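Peptide synthetase, module 7 (PDB 4TX3) probably serves, as a condensation-like domain of a nonribosomal peptide synthetase, to recruit the cytochrome P450 enzymes that crosslink the teicoplanin precursor peptide. Local coordinates at residues 22-27 with 79-84; 28-33 with 37-42; 113-118 with 138-143; 120-125 with 143-148. One frame throughout, in Å; residues are numbered along the deposited sequence.

Contact 1: residues 22-27 with 79-84; sequences RQLRAW and QTVHQH
Leu24 and Val81 bring helix 21-28 closest to the irregular segment 79-84, their CA atoms 8.1 Å apart, and the gap widens to 9.7 Å between the CA atoms of Gln23 and Gln83. In this condensation-type fold of the CoA-dependent acyltransferase class, an early helix is thus joined to a loop by side chains one turn apart. The apolar half is a CH-pi contact: Val81 CG1 lies 3.5 Å from the centroid of the five-membered ring of Trp27, over its face, while Val81 CG2 covers the six-membered ring, 3.6 Å from Trp27 CZ3. With its CG anti to the backbone N (chi1 -167°), the indole reaches across to the loop, and its NE1 bonds to Phe74 O. The polar half joins two buried glutamines whose amide planes stand 79° apart. Gln23 NE2 gives only a weak bond to Gln83 OE1 at 3.4 Å; firmer partners fix the two amides, since Gln23 OE1 accepts from Thr20 N just ahead of the helix and Gln83 NE2 donates to Pro18 O. The loop also braces itself: His82 ND1 donates to Thr80 O at 3.1 Å, with the acceptor lying in the imidazole plane.

Contact 2: residues 28-33 with 37-42; sequences LLARPS and RGRHLS. With SO4 (sulfate ion), chain F.
Leu29 and Arg39 meet with one face of the guanidinium turned to Leu29 O, just past the end of a helix: the oxygen lies 3.4 Å from Arg39 NH2 but at a poor angle for bonding, and Leu29 CB comes within 3.5 Å of Arg39 NH1. The setting is the connection from helix 21-28 to strand 40-49 in the chloramphenicol acetyltransferase-like fold; Leu29 is the first residue past the helix, and Arg39 centres an inverse gamma turn leading into the strand. A sulfate, probably from the crystallisation liquor, lies at the edge of the same guanidinium. The bend at chi3 (-39°) turns NE to the oxygen that the backbone N also reaches: Arg39 N and Arg39 NE both donate to sulfate O4, each at 3.0 Å. The far nitrogens serve the protein: NH2 donates to Ala26 O, with only a weak bond to sulfate O1, and NH1 pairs with Glu396. A leucine in place of Arg39 would probably leave Glu396 without this charged mate and Ala26 O without its donor, and weaken the anion's hold. Arg233 bonds both Leu29 O and the sulfate, and from 28-33 Arg31 N donates to sulfate O3 at 2.7 Å.

Contact 3: residues 113-118 with 138-143; sequences QLFDLT and SVTVHR. With SO4 (sulfate ion), chain F.
Phe115 and Leu117 pack against His142 from two directions, joining the loop after helix 103-112 to the end of strand 134-142. By sequence, His142 probably corresponds to the first histidine of the HHxxxDG motif of condensation domains, in which the second position is here Arg143. The tight part surrounds the imidazole. Leu117 CD1 lies over its face in a CH-pi contact, 3.8 Å from the ring centroid, and Phe115 CD1 comes in at the ring edge, 3.8 Å from His142 CD2. The phenyl and imidazole planes are perpendicular, and His142 CB sits over the phenyl face. Toward Thr140 the packing is looser, Phe115 CE1 approaching Thr140 CG2 only to 4.2 Å. The NE2 edge of the imidazole is polar and faces a sulfate, probably from the crystallisation liquor: His142 NE2 donates to sulfate O1 at 2.9 Å and weakly to O4. At the other ring nitrogen, ND1 accepts from Ile144 N, a second bond that fixes the ring's rotation. An alanine in place of His142 is likely to leave Ile144 N without its acceptor and open a gap between Leu117 and Phe115. Spanning Leu117, the loop is set by an Asx turn, in which Thr118 N donates to Asp116 OD1 at 3.1 Å.

Contact 4: residues 120-125 with 143-148; sequences DMPWRC and RIAADD
Beyond the meeting of Pro122 with Ala145, Asp147 OD1 is held by several groups: it pairs with Arg290 and bonds to Ser150 OG, while the Asp147 carboxylate caps helix 148-166 from the N-cap position. Asp147 probably matches the aspartate of the HHxxxDG motif, and in condensation domains this residue is generally regarded as structural, which fits these bonds. Its neighbour Asp148 is tied back by a salt bridge, Arg143 NH2 to Asp148 OD2 at 2.8 Å. Across the contact itself the packing is apolar and small. Pro122 CG rests 3.7 Å from Ala145 CB, and Pro122 CB lies 4.0 Å from Ile144 CG2. Ile144 places CG1 anti to the backbone N (chi1 -158°), leaving the CG2 methyl to face the proline. Pro122 thus packs against the turn between strand 134-142 and helix 148-166 from just before strand 123-129, whose Trp123 packs on Leu60 and Ala64 of helix 53-66 and on Val141 of the neighbouring strand.

In the fold
The four contacts lie on the same side of the chain's centre, within one condensation-type domain. Contact 2 is nested inside the loop closed by contact 1; contacts 3 and 4 follow later, with their segments alternating. The centres of contacts 3 and 4 are only about 5 Å apart, those of contacts 2 and 3 about 8 Å, and contact 1 stands some 14 to 15 Å from each of the others. Strands 123-129, 134-142 and 40-49 are successive neighbours in one mixed sheet, so contacts 2, 3 and 4 all reach this one sheet. Contacts 2 and 3 hold the same sulfate, which suggests an anion-friendly pocket beside the region corresponding to the condensation-domain motif.

Contact 1: residues 22-27 with 79-84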
loop_
_atom_site.group_PDB
_atom_site.type_symbol
_atom_site.label_atom_id
_atom_site.label_comp_id
_atom_site.label_asym_id
_atom_site.label_seq_id
_atom_site.Cartn_x
_atom_site.Cartn_y
_atom_site.Cartn_z
ATOM N N ARG B 22 24.993 -8.719 -0.717
ATOM C CA ARG B 22 24.648 -8.030 0.525
ATOM C C ARG B 22 24.731 -8.977 1.727
ATOM O O ARG B 22 25.262 -8.601 2.772
ATOM C CB ARG B 22 23.253 -7.406 0.428
ATOM C CG ARG B 22 22.878 -6.469 1.593
ATOM C CD ARG B 22 22.045 -5.280 1.127
ATOM N NE ARG B 22 22.520 -4.833 -0.177
ATOM C CZ ARG B 22 21.821 -4.932 -1.303
ATOM N NH1 ARG B 22 20.583 -5.418 -1.282
ATOM N NH2 ARG B 22 22.356 -4.534 -2.450
ATOM N N GLN B 23 24.232 -10.204 1.574
ATOM C CA GLN B 23 24.288 -11.202 2.652
ATOM C C GLN B 23 25.728 -11.600 3.029
ATOM O O GLN B 23 26.078 -11.695 4.216
ATOM C CB GLN B 23 23.518 -12.463 2.255
ATOM C CG GLN B 23 22.011 -12.310 2.142
ATOM C CD GLN B 23 21.342 -13.610 1.701
ATOM O OE1 GLN B 23 21.736 -14.212 0.703
ATOM N NE2 GLN B 23 20.339 -14.053 2.457
ATOM N N LEU B 24 26.547 -11.854 2.008
ATOM C CA LEU B 24 27.938 -12.235 2.210
ATOM C C LEU B 24 28.709 -11.164 2.987
ATOM O O LEU B 24 29.570 -11.492 3.805
ATOM C CB LEU B 24 28.619 -12.502 0.868
ATOM C CG LEU B 24 30.083 -12.956 0.919
ATOM C CD1 LEU B 24 30.209 -14.239 1.694
ATOM C CD2 LEU B 24 30.659 -13.105 -0.493
ATOM N N ARG B 25 28.401 -9.889 2.745
ATOM C CA ARG B 25 29.062 -8.838 3.506
ATOM C C ARG B 25 28.572 -8.844 4.945
ATOM O O ARG B 25 29.364 -8.732 5.876
ATOM C CB ARG B 25 28.837 -7.464 2.894
ATOM C CG ARG B 25 29.571 -6.376 3.674
ATOM C CD ARG B 25 29.557 -5.039 2.961
ATOM N NE ARG B 25 29.756 -3.970 3.924
ATOM C CZ ARG B 25 30.944 -3.463 4.233
ATOM N NH1 ARG B 25 32.045 -3.922 3.626
ATOM N NH2 ARG B 25 31.021 -2.490 5.141
ATOM N N ALA B 26 27.263 -8.978 5.121
ATOM C CA ALA B 26 26.699 -9.127 6.453
ATOM C C ALA B 26 27.354 -10.304 7.178
ATOM O O ALA B 26 27.776 -10.170 8.323
ATOM C CB ALA B 26 25.181 -9.312 6.379
ATOM N N TRP B 27 27.464 -11.441 6.495
ATOM C CA TRP B 27 28.011 -12.651 7.094
ATOM C C TRP B 27 29.467 -12.451 7.510
ATOM O O TRP B 27 29.848 -12.766 8.636
ATOM C CB TRP B 27 27.887 -13.817 6.118
ATOM C CG TRP B 27 28.129 -15.198 6.688
ATOM C CD1 TRP B 27 27.198 -16.037 7.205
ATOM C CD2 TRP B 27 29.374 -15.898 6.746
ATOM N NE1 TRP B 27 27.780 -17.215 7.598
ATOM C CE2 TRP B 27 29.118 -17.156 7.329
ATOM C CE3 TRP B 27 30.685 -15.584 6.367
ATOM C CZ2 TRP B 27 30.116 -18.100 7.540
ATOM C CZ3 TRP B 27 31.680 -16.520 6.574
ATOM C CH2 TRP B 27 31.393 -17.764 7.158
ATOM N N GLN B 79 34.700 -19.336 2.248
ATOM C CA GLN B 79 34.676 -19.904 0.908
ATOM C C GLN B 79 33.506 -20.865 0.678
ATOM O O GLN B 79 33.181 -21.153 -0.464
ATOM C CB GLN B 79 35.996 -20.626 0.606
ATOM C CG GLN B 79 37.145 -19.701 0.185
ATOM C CD GLN B 79 37.808 -18.983 1.363
ATOM O OE1 GLN B 79 38.108 -19.596 2.390
ATOM N NE2 GLN B 79 38.043 -17.679 1.212
ATOM N N THR B 80 32.861 -21.358 1.730
ATOM C CA THR B 80 31.780 -22.309 1.506
ATOM C C THR B 80 30.400 -21.897 2.019
ATOM O O THR B 80 29.487 -22.728 2.018
ATOM C CB THR B 80 32.100 -23.690 2.122
ATOM O OG1 THR B 80 30.921 -24.497 2.100
ATOM C CG2 THR B 80 32.501 -23.570 3.523
ATOM N N VAL B 81 30.227 -20.642 2.440
ATOM C CA VAL B 81 28.923 -20.220 2.948
ATOM C C VAL B 81 27.825 -20.446 1.908
ATOM O O VAL B 81 27.950 -20.043 0.748
ATOM C CB VAL B 81 28.869 -18.737 3.331
ATOM C CG1 VAL B 81 27.859 -18.539 4.460
ATOM C CG2 VAL B 81 30.207 -18.227 3.718
ATOM N N HIS B 82 26.742 -21.077 2.330
ATOM C CA HIS B 82 25.593 -21.211 1.467
ATOM C C HIS B 82 24.344 -20.980 2.317
ATOM O O HIS B 82 24.409 -20.988 3.541
ATOM C CB HIS B 82 25.581 -22.583 0.802
ATOM C CG HIS B 82 25.615 -23.713 1.779
ATOM N ND1 HIS B 82 26.747 -24.043 2.494
ATOM C CD2 HIS B 82 24.641 -24.553 2.204
ATOM C CE1 HIS B 82 26.473 -25.053 3.305
ATOM N NE2 HIS B 82 25.201 -25.382 3.143
ATOM N N GLN B 83 23.214 -20.741 1.672
ATOM C CA GLN B 83 21.961 -20.657 2.400
ATOM C C GLN B 83 21.413 -22.067 2.627
ATOM O O GLN B 83 21.041 -22.754 1.680
ATOM C CB GLN B 83 20.949 -19.794 1.645
ATOM C CG GLN B 83 21.466 -18.413 1.324
ATOM C CD GLN B 83 20.367 -17.443 0.934
ATOM O OE1 GLN B 83 19.404 -17.252 1.672
ATOM N NE2 GLN B 83 20.500 -16.836 -0.249
ATOM N N HIS B 84 21.397 -22.502 3.880
ATOM C CA HIS B 84 20.758 -23.760 4.229
ATOM C C HIS B 84 19.292 -23.556 4.667
ATOM O O HIS B 84 19.004 -23.070 5.769
ATOM C CB HIS B 84 21.528 -24.482 5.332
ATOM C CG HIS B 84 21.022 -25.868 5.590
ATOM N ND1 HIS B 84 21.842 -26.975 5.575
ATOM C CD2 HIS B 84 19.771 -26.331 5.834
ATOM C CE1 HIS B 84 21.121 -28.056 5.813
ATOM N NE2 HIS B 84 19.862 -27.693 5.971
#

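Contact 2: residues 28-33 with 37-42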
loop_
_atom_site.group_PDB
_atom_site.type_symbol
_atom_site.label_atom_id
_atom_site.label_comp_id
_atom_site.label_asym_id
_atom_site.label_seq_id
_atom_site.Cartn_x
_atom_site.Cartn_y
_atom_site.Cartn_z
ATOM N N LEU B 28 30.272 -11.918 6.600
ATOM C CA LEU B 28 31.680 -11.684 6.880
ATOM C C LEU B 28 31.919 -10.713 8.035
ATOM O O LEU B 28 32.836 -10.904 8.828
ATOM C CB LEU B 28 32.379 -11.171 5.627
ATOM C CG LEU B 28 32.533 -12.296 4.620
ATOM C CD1 LEU B 28 32.735 -11.745 3.247
ATOM C CD2 LEU B 28 33.684 -13.179 5.030
ATOM N N LEU B 29 31.099 -9.679 8.142
ATOM C CA LEU B 29 31.321 -8.663 9.168
ATOM C C LEU B 29 30.558 -8.990 10.437
ATOM O O LEU B 29 30.270 -8.109 11.247
ATOM C CB LEU B 29 30.914 -7.276 8.659
ATOM C CG LEU B 29 31.638 -6.797 7.397
ATOM C CD1 LEU B 29 31.368 -5.321 7.156
ATOM C CD2 LEU B 29 33.140 -7.090 7.447
ATOM N N ALA B 30 30.222 -10.260 10.609
ATOM C CA ALA B 30 29.466 -10.674 11.785
ATOM C C ALA B 30 30.375 -10.838 13.013
ATOM O O ALA B 30 31.386 -11.561 12.979
ATOM C CB ALA B 30 28.712 -11.959 11.505
ATOM N N ARG B 31 30.004 -10.135 14.082
ATOM C CA ARG B 31 30.645 -10.240 15.392
ATOM C C ARG B 31 32.167 -10.132 15.349
ATOM O O ARG B 31 32.857 -11.114 15.610
ATOM C CB ARG B 31 30.218 -11.555 16.055
ATOM C CG ARG B 31 28.699 -11.650 16.222
ATOM C CD ARG B 31 28.235 -13.047 16.571
ATOM N NE ARG B 31 28.608 -13.432 17.930
ATOM C CZ ARG B 31 28.028 -14.411 18.621
ATOM N NH1 ARG B 31 27.038 -15.119 18.088
ATOM N NH2 ARG B 31 28.434 -14.677 19.855
ATOM N N PRO B 32 32.693 -8.932 15.016
ATOM C CA PRO B 32 34.141 -8.676 14.983
ATOM C C PRO B 32 34.707 -8.511 16.389
ATOM O O PRO B 32 35.916 -8.589 16.619
ATOM C CB PRO B 32 34.247 -7.373 14.190
ATOM C CG PRO B 32 32.958 -6.661 14.479
ATOM C CD PRO B 32 31.913 -7.734 14.638
ATOM N N SER B 33 33.791 -8.254 17.314
ATOM C CA SER B 33 34.047 -8.219 18.740
ATOM C C SER B 33 32.765 -8.613 19.443
ATOM O O SER B 33 31.676 -8.492 18.873
ATOM C CB SER B 33 34.494 -6.833 19.198
ATOM O OG SER B 33 34.093 -6.614 20.538
ATOM N N ARG B 37 27.607 -4.241 18.681
ATOM C CA ARG B 37 26.237 -4.529 18.218
ATOM C C ARG B 37 26.362 -5.124 16.798
ATOM O O ARG B 37 27.174 -4.645 16.024
ATOM C CB ARG B 37 25.385 -3.257 18.250
ATOM C CG ARG B 37 25.643 -2.390 19.495
ATOM C CD ARG B 37 24.759 -1.143 19.521
ATOM N NE ARG B 37 23.336 -1.490 19.538
ATOM C CZ ARG B 37 22.338 -0.674 19.188
ATOM N NH1 ARG B 37 22.585 0.568 18.776
ATOM N NH2 ARG B 37 21.083 -1.112 19.231
ATOM N N GLY B 38 25.556 -6.099 16.383
ATOM C CA GLY B 38 24.169 -6.252 16.728
ATOM C C GLY B 38 23.456 -5.535 15.587
ATOM O O GLY B 38 22.699 -4.592 15.837
ATOM N N ARG B 39 23.720 -5.933 14.335
ATOM C CA ARG B 39 23.079 -5.263 13.188
ATOM C C ARG B 39 21.698 -5.839 12.927
ATOM O O ARG B 39 21.513 -6.724 12.072
ATOM C CB ARG B 39 23.925 -5.363 11.933
ATOM C CG ARG B 39 25.021 -4.330 11.866
ATOM C CD ARG B 39 26.013 -4.704 10.800
ATOM N NE ARG B 39 26.240 -6.151 10.794
ATOM C CZ ARG B 39 27.004 -6.795 9.908
ATOM N NH1 ARG B 39 27.634 -6.115 8.948
ATOM N NH2 ARG B 39 27.141 -8.119 9.977
ATOM N N HIS B 40 20.732 -5.320 13.683
ATOM C CA HIS B 40 19.411 -5.908 13.761
ATOM C C HIS B 40 18.319 -4.903 13.431
ATOM O O HIS B 40 18.502 -3.691 13.505
ATOM C CB HIS B 40 19.163 -6.470 15.164
ATOM C CG HIS B 40 20.233 -7.398 15.653
ATOM N ND1 HIS B 40 20.460 -7.629 16.991
ATOM C CD2 HIS B 40 21.120 -8.177 14.983
ATOM C CE1 HIS B 40 21.451 -8.495 17.127
ATOM N NE2 HIS B 40 21.869 -8.841 15.927
ATOM N N LEU B 41 17.174 -5.430 13.053
ATOM C CA LEU B 41 15.961 -4.652 13.051
ATOM C C LEU B 41 15.100 -5.225 14.160
ATOM O O LEU B 41 14.881 -6.434 14.203
ATOM C CB LEU B 41 15.269 -4.721 11.696
ATOM C CG LEU B 41 16.082 -4.027 10.602
ATOM C CD1 LEU B 41 15.728 -4.498 9.192
ATOM C CD2 LEU B 41 15.920 -2.528 10.729
ATOM N N SER B 42 14.656 -4.362 15.072
ATOM C CA SER B 42 13.767 -4.771 16.144
ATOM C C SER B 42 12.454 -3.985 16.144
ATOM O O SER B 42 12.430 -2.762 16.062
ATOM C CB SER B 42 14.453 -4.614 17.498
ATOM O OG SER B 42 15.317 -5.702 17.764
HETATM S S SO4 F . 26.634 -8.937 13.526
HETATM O O1 SO4 F . 26.444 -10.112 12.674
HETATM O O2 SO4 F . 26.473 -9.331 14.923
HETATM O O3 SO4 F . 27.995 -8.412 13.341
HETATM O O4 SO4 F . 25.650 -7.913 13.155
#

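Contact 3: residues 113-118 with 138-143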
loop_
_atom_site.group_PDB
_atom_site.type_symbol
_atom_site.label_atom_id
_atom_site.label_comp_id
_atom_site.label_asym_id
_atom_site.label_seq_id
_atom_site.Cartn_x
_atom_site.Cartn_y
_atom_site.Cartn_z
ATOM N N GLN B 113 20.923 -9.197 21.697
ATOM C CA GLN B 113 21.534 -10.514 21.707
ATOM C C GLN B 113 22.099 -10.939 20.337
ATOM O O GLN B 113 21.420 -10.873 19.314
ATOM C CB GLN B 113 20.507 -11.522 22.210
ATOM C CG GLN B 113 21.048 -12.921 22.391
ATOM C CD GLN B 113 19.968 -13.886 22.814
ATOM O OE1 GLN B 113 19.005 -13.511 23.503
ATOM N NE2 GLN B 113 20.101 -15.126 22.392
ATOM N N LEU B 114 23.354 -11.361 20.317
ATOM C CA LEU B 114 24.029 -11.626 19.050
ATOM C C LEU B 114 23.568 -12.943 18.423
ATOM O O LEU B 114 23.225 -13.884 19.135
ATOM C CB LEU B 114 25.549 -11.627 19.251
ATOM C CG LEU B 114 26.112 -10.284 19.735
ATOM C CD1 LEU B 114 27.622 -10.298 19.789
ATOM C CD2 LEU B 114 25.609 -9.127 18.866
ATOM N N PHE B 115 23.525 -12.988 17.091
ATOM C CA PHE B 115 23.242 -14.224 16.348
ATOM C C PHE B 115 24.536 -14.923 15.949
ATOM O O PHE B 115 25.513 -14.258 15.598
ATOM C CB PHE B 115 22.418 -13.941 15.074
ATOM C CG PHE B 115 21.031 -13.402 15.341
ATOM C CD1 PHE B 115 20.818 -12.025 15.487
ATOM C CD2 PHE B 115 19.939 -14.259 15.434
ATOM C CE1 PHE B 115 19.549 -11.521 15.721
ATOM C CE2 PHE B 115 18.654 -13.759 15.674
ATOM C CZ PHE B 115 18.460 -12.396 15.816
ATOM N N ASP B 116 24.551 -16.253 15.989
ATOM C CA ASP B 116 25.563 -17.011 15.227
ATOM C C ASP B 116 24.888 -17.579 13.979
ATOM O O ASP B 116 24.282 -18.657 14.013
ATOM C CB ASP B 116 26.200 -18.117 16.076
ATOM C CG ASP B 116 27.064 -19.083 15.259
ATOM O OD1 ASP B 116 27.408 -18.805 14.084
ATOM O OD2 ASP B 116 27.406 -20.148 15.804
ATOM N N LEU B 117 24.999 -16.835 12.884
ATOM C CA LEU B 117 24.311 -17.161 11.632
ATOM C C LEU B 117 24.704 -18.513 11.011
ATOM O O LEU B 117 24.063 -18.965 10.059
ATOM C CB LEU B 117 24.550 -16.038 10.618
ATOM C CG LEU B 117 24.069 -14.709 11.211
ATOM C CD1 LEU B 117 24.630 -13.495 10.480
ATOM C CD2 LEU B 117 22.549 -14.703 11.200
ATOM N N THR B 118 25.737 -19.167 11.540
ATOM C CA THR B 118 26.072 -20.505 11.043
ATOM C C THR B 118 25.165 -21.583 11.650
ATOM O O THR B 118 25.003 -22.644 11.065
ATOM C CB THR B 118 27.556 -20.872 11.307
ATOM O OG1 THR B 118 27.849 -20.769 12.704
ATOM C CG2 THR B 118 28.454 -19.922 10.578
ATOM N N SER B 138 7.931 -8.912 21.116
ATOM C CA SER B 138 9.199 -8.376 20.644
ATOM C C SER B 138 9.773 -9.259 19.521
ATOM O O SER B 138 9.973 -10.472 19.708
ATOM C CB SER B 138 10.179 -8.273 21.812
ATOM O OG SER B 138 11.481 -7.984 21.368
ATOM N N VAL B 139 10.012 -8.649 18.356
ATOM C CA VAL B 139 10.623 -9.343 17.220
ATOM C C VAL B 139 11.928 -8.693 16.766
ATOM O O VAL B 139 11.989 -7.486 16.538
ATOM C CB VAL B 139 9.659 -9.411 16.024
ATOM C CG1 VAL B 139 10.365 -9.981 14.782
ATOM C CG2 VAL B 139 8.454 -10.262 16.390
ATOM N N THR B 140 12.968 -9.507 16.635
ATOM C CA THR B 140 14.266 -9.039 16.174
ATOM C C THR B 140 14.700 -9.840 14.951
ATOM O O THR B 140 14.704 -11.071 14.985
ATOM C CB THR B 140 15.348 -9.166 17.266
ATOM O OG1 THR B 140 14.986 -8.388 18.411
ATOM C CG2 THR B 140 16.675 -8.678 16.754
ATOM N N VAL B 141 15.059 -9.156 13.867
ATOM C CA VAL B 141 15.557 -9.846 12.679
ATOM C C VAL B 141 16.968 -9.368 12.325
ATOM O O VAL B 141 17.248 -8.170 12.316
ATOM C CB VAL B 141 14.634 -9.636 11.469
ATOM C CG1 VAL B 141 15.144 -10.434 10.308
ATOM C CG2 VAL B 141 13.186 -10.022 11.805
ATOM N N HIS B 142 17.865 -10.303 12.056
ATOM C CA HIS B 142 19.191 -9.935 11.576
ATOM C C HIS B 142 19.138 -9.379 10.142
ATOM O O HIS B 142 18.389 -9.878 9.291
ATOM C CB HIS B 142 20.142 -11.129 11.635
ATOM C CG HIS B 142 21.573 -10.738 11.511
ATOM N ND1 HIS B 142 22.153 -10.416 10.302
ATOM C CD2 HIS B 142 22.535 -10.569 12.452
ATOM C CE1 HIS B 142 23.416 -10.085 10.504
ATOM N NE2 HIS B 142 23.670 -10.168 11.799
ATOM N N ARG B 143 19.954 -8.359 9.881
ATOM C CA ARG B 143 19.971 -7.691 8.576
ATOM C C ARG B 143 20.389 -8.565 7.396
ATOM O O ARG B 143 20.205 -8.158 6.232
ATOM C CB ARG B 143 20.876 -6.465 8.622
ATOM C CG ARG B 143 20.221 -5.324 9.345
ATOM C CD ARG B 143 20.815 -4.012 8.938
ATOM N NE ARG B 143 19.847 -3.196 8.210
ATOM C CZ ARG B 143 19.006 -2.359 8.806
ATOM N NH1 ARG B 143 19.016 -2.246 10.137
ATOM N NH2 ARG B 143 18.158 -1.637 8.080
HETATM S S SO4 F . 26.634 -8.937 13.526
HETATM O O1 SO4 F . 26.444 -10.112 12.674
HETATM O O2 SO4 F . 26.473 -9.331 14.923
HETATM O O3 SO4 F . 27.995 -8.412 13.341
HETATM O O4 SO4 F . 25.650 -7.913 13.155
#

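Contact 4: residues 120-125 with 143-148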
loop_
_atom_site.group_PDB
_atom_site.type_symbol
_atom_site.label_atom_id
_atom_site.label_comp_id
_atom_site.label_asym_id
_atom_site.label_seq_id
_atom_site.Cartn_x
_atom_site.Cartn_y
_atom_site.Cartn_z
ATOM N N ASP B 120 22.152 -20.479 13.941
ATOM C CA ASP B 120 20.882 -19.904 14.405
ATOM C C ASP B 120 20.014 -19.406 13.255
ATOM O O ASP B 120 20.527 -18.912 12.259
ATOM C CB ASP B 120 21.111 -18.723 15.354
ATOM C CG ASP B 120 21.863 -19.100 16.614
ATOM O OD1 ASP B 120 21.823 -20.284 17.025
ATOM O OD2 ASP B 120 22.483 -18.185 17.210
ATOM N N MET B 121 18.700 -19.515 13.398
ATOM C CA MET B 121 17.791 -18.813 12.502
ATOM C C MET B 121 17.999 -17.295 12.684
ATOM O O MET B 121 18.250 -16.826 13.792
ATOM C CB MET B 121 16.339 -19.212 12.785
ATOM C CG MET B 121 16.109 -20.709 12.865
ATOM S SD MET B 121 16.015 -21.484 11.257
ATOM C CE MET B 121 16.240 -23.211 11.684
ATOM N N PRO B 122 17.880 -16.520 11.601
ATOM C CA PRO B 122 18.238 -15.099 11.666
ATOM C C PRO B 122 17.144 -14.194 12.277
ATOM O O PRO B 122 17.110 -13.000 12.017
ATOM C CB PRO B 122 18.472 -14.752 10.202
ATOM C CG PRO B 122 17.432 -15.606 9.479
ATOM C CD PRO B 122 17.299 -16.883 10.295
ATOM N N TRP B 123 16.256 -14.755 13.079
ATOM C CA TRP B 123 15.276 -13.938 13.776
ATOM C C TRP B 123 14.945 -14.578 15.096
ATOM O O TRP B 123 15.398 -15.673 15.399
ATOM C CB TRP B 123 14.010 -13.740 12.950
ATOM C CG TRP B 123 13.230 -14.974 12.734
ATOM C CD1 TRP B 123 13.565 -16.035 11.936
ATOM C CD2 TRP B 123 11.950 -15.283 13.301
ATOM N NE1 TRP B 123 12.575 -16.994 11.985
ATOM C CE2 TRP B 123 11.573 -16.559 12.810
ATOM C CE3 TRP B 123 11.093 -14.618 14.184
ATOM C CZ2 TRP B 123 10.368 -17.178 13.175
ATOM C CZ3 TRP B 123 9.899 -15.236 14.543
ATOM C CH2 TRP B 123 9.549 -16.502 14.040
ATOM N N ARG B 124 14.133 -13.888 15.875
ATOM C CA ARG B 124 14.011 -14.175 17.288
ATOM C C ARG B 124 12.822 -13.408 17.850
ATOM O O ARG B 124 12.650 -12.217 17.579
ATOM C CB ARG B 124 15.308 -13.783 17.985
ATOM C CG ARG B 124 15.302 -13.852 19.458
ATOM C CD ARG B 124 16.453 -13.031 20.008
ATOM N NE ARG B 124 17.743 -13.508 19.528
ATOM C CZ ARG B 124 18.746 -12.701 19.205
ATOM N NH1 ARG B 124 18.594 -11.379 19.328
ATOM N NH2 ARG B 124 19.895 -13.210 18.767
ATOM N N CYS B 125 11.986 -14.087 18.620
ATOM C CA CYS B 125 10.832 -13.425 19.187
ATOM C C CYS B 125 10.721 -13.719 20.674
ATOM O O CYS B 125 11.225 -14.744 21.144
ATOM C CB CYS B 125 9.559 -13.844 18.443
ATOM S SG CYS B 125 9.232 -15.624 18.373
ATOM N N ARG B 143 19.954 -8.359 9.881
ATOM C CA ARG B 143 19.971 -7.691 8.576
ATOM C C ARG B 143 20.389 -8.565 7.396
ATOM O O ARG B 143 20.205 -8.158 6.232
ATOM C CB ARG B 143 20.876 -6.465 8.622
ATOM C CG ARG B 143 20.221 -5.324 9.345
ATOM C CD ARG B 143 20.815 -4.012 8.938
ATOM N NE ARG B 143 19.847 -3.196 8.210
ATOM C CZ ARG B 143 19.006 -2.359 8.806
ATOM N NH1 ARG B 143 19.016 -2.246 10.137
ATOM N NH2 ARG B 143 18.158 -1.637 8.080
ATOM N N ILE B 144 20.925 -9.756 7.670
ATOM C CA ILE B 144 21.187 -10.712 6.599
ATOM C C ILE B 144 19.863 -11.238 6.010
ATOM O O ILE B 144 19.836 -11.812 4.910
ATOM C CB ILE B 144 22.062 -11.902 7.086
ATOM C CG1 ILE B 144 22.770 -12.581 5.901
ATOM C CG2 ILE B 144 21.239 -12.908 7.919
ATOM C CD1 ILE B 144 23.699 -13.728 6.313
ATOM N N ALA B 145 18.766 -11.014 6.731
ATOM C CA ALA B 145 17.494 -11.621 6.371
ATOM C C ALA B 145 16.407 -10.610 6.047
ATOM O O ALA B 145 15.389 -10.969 5.454
ATOM C CB ALA B 145 17.022 -12.535 7.488
ATOM N N ALA B 146 16.599 -9.356 6.439
ATOM C CA ALA B 146 15.534 -8.367 6.283
ATOM C C ALA B 146 16.039 -6.943 6.114
ATOM O O ALA B 146 16.955 -6.509 6.809
ATOM C CB ALA B 146 14.587 -8.437 7.480
ATOM N N ASP B 147 15.431 -6.232 5.169
ATOM C CA ASP B 147 15.487 -4.774 5.130
ATOM C C ASP B 147 14.293 -4.217 5.916
ATOM O O ASP B 147 13.486 -4.979 6.461
ATOM C CB ASP B 147 15.491 -4.248 3.681
ATOM C CG ASP B 147 14.240 -4.658 2.877
ATOM O OD1 ASP B 147 13.258 -5.182 3.450
ATOM O OD2 ASP B 147 14.234 -4.437 1.648
ATOM N N ASP B 148 14.160 -2.896 5.956
ATOM C CA ASP B 148 13.106 -2.270 6.760
ATOM C C ASP B 148 11.693 -2.489 6.211
ATOM O O ASP B 148 10.775 -2.740 6.983
ATOM C CB ASP B 148 13.381 -0.772 6.918
ATOM C CG ASP B 148 14.581 -0.495 7.811
ATOM O OD1 ASP B 148 14.377 -0.297 9.032
ATOM O OD2 ASP B 148 15.728 -0.490 7.296
#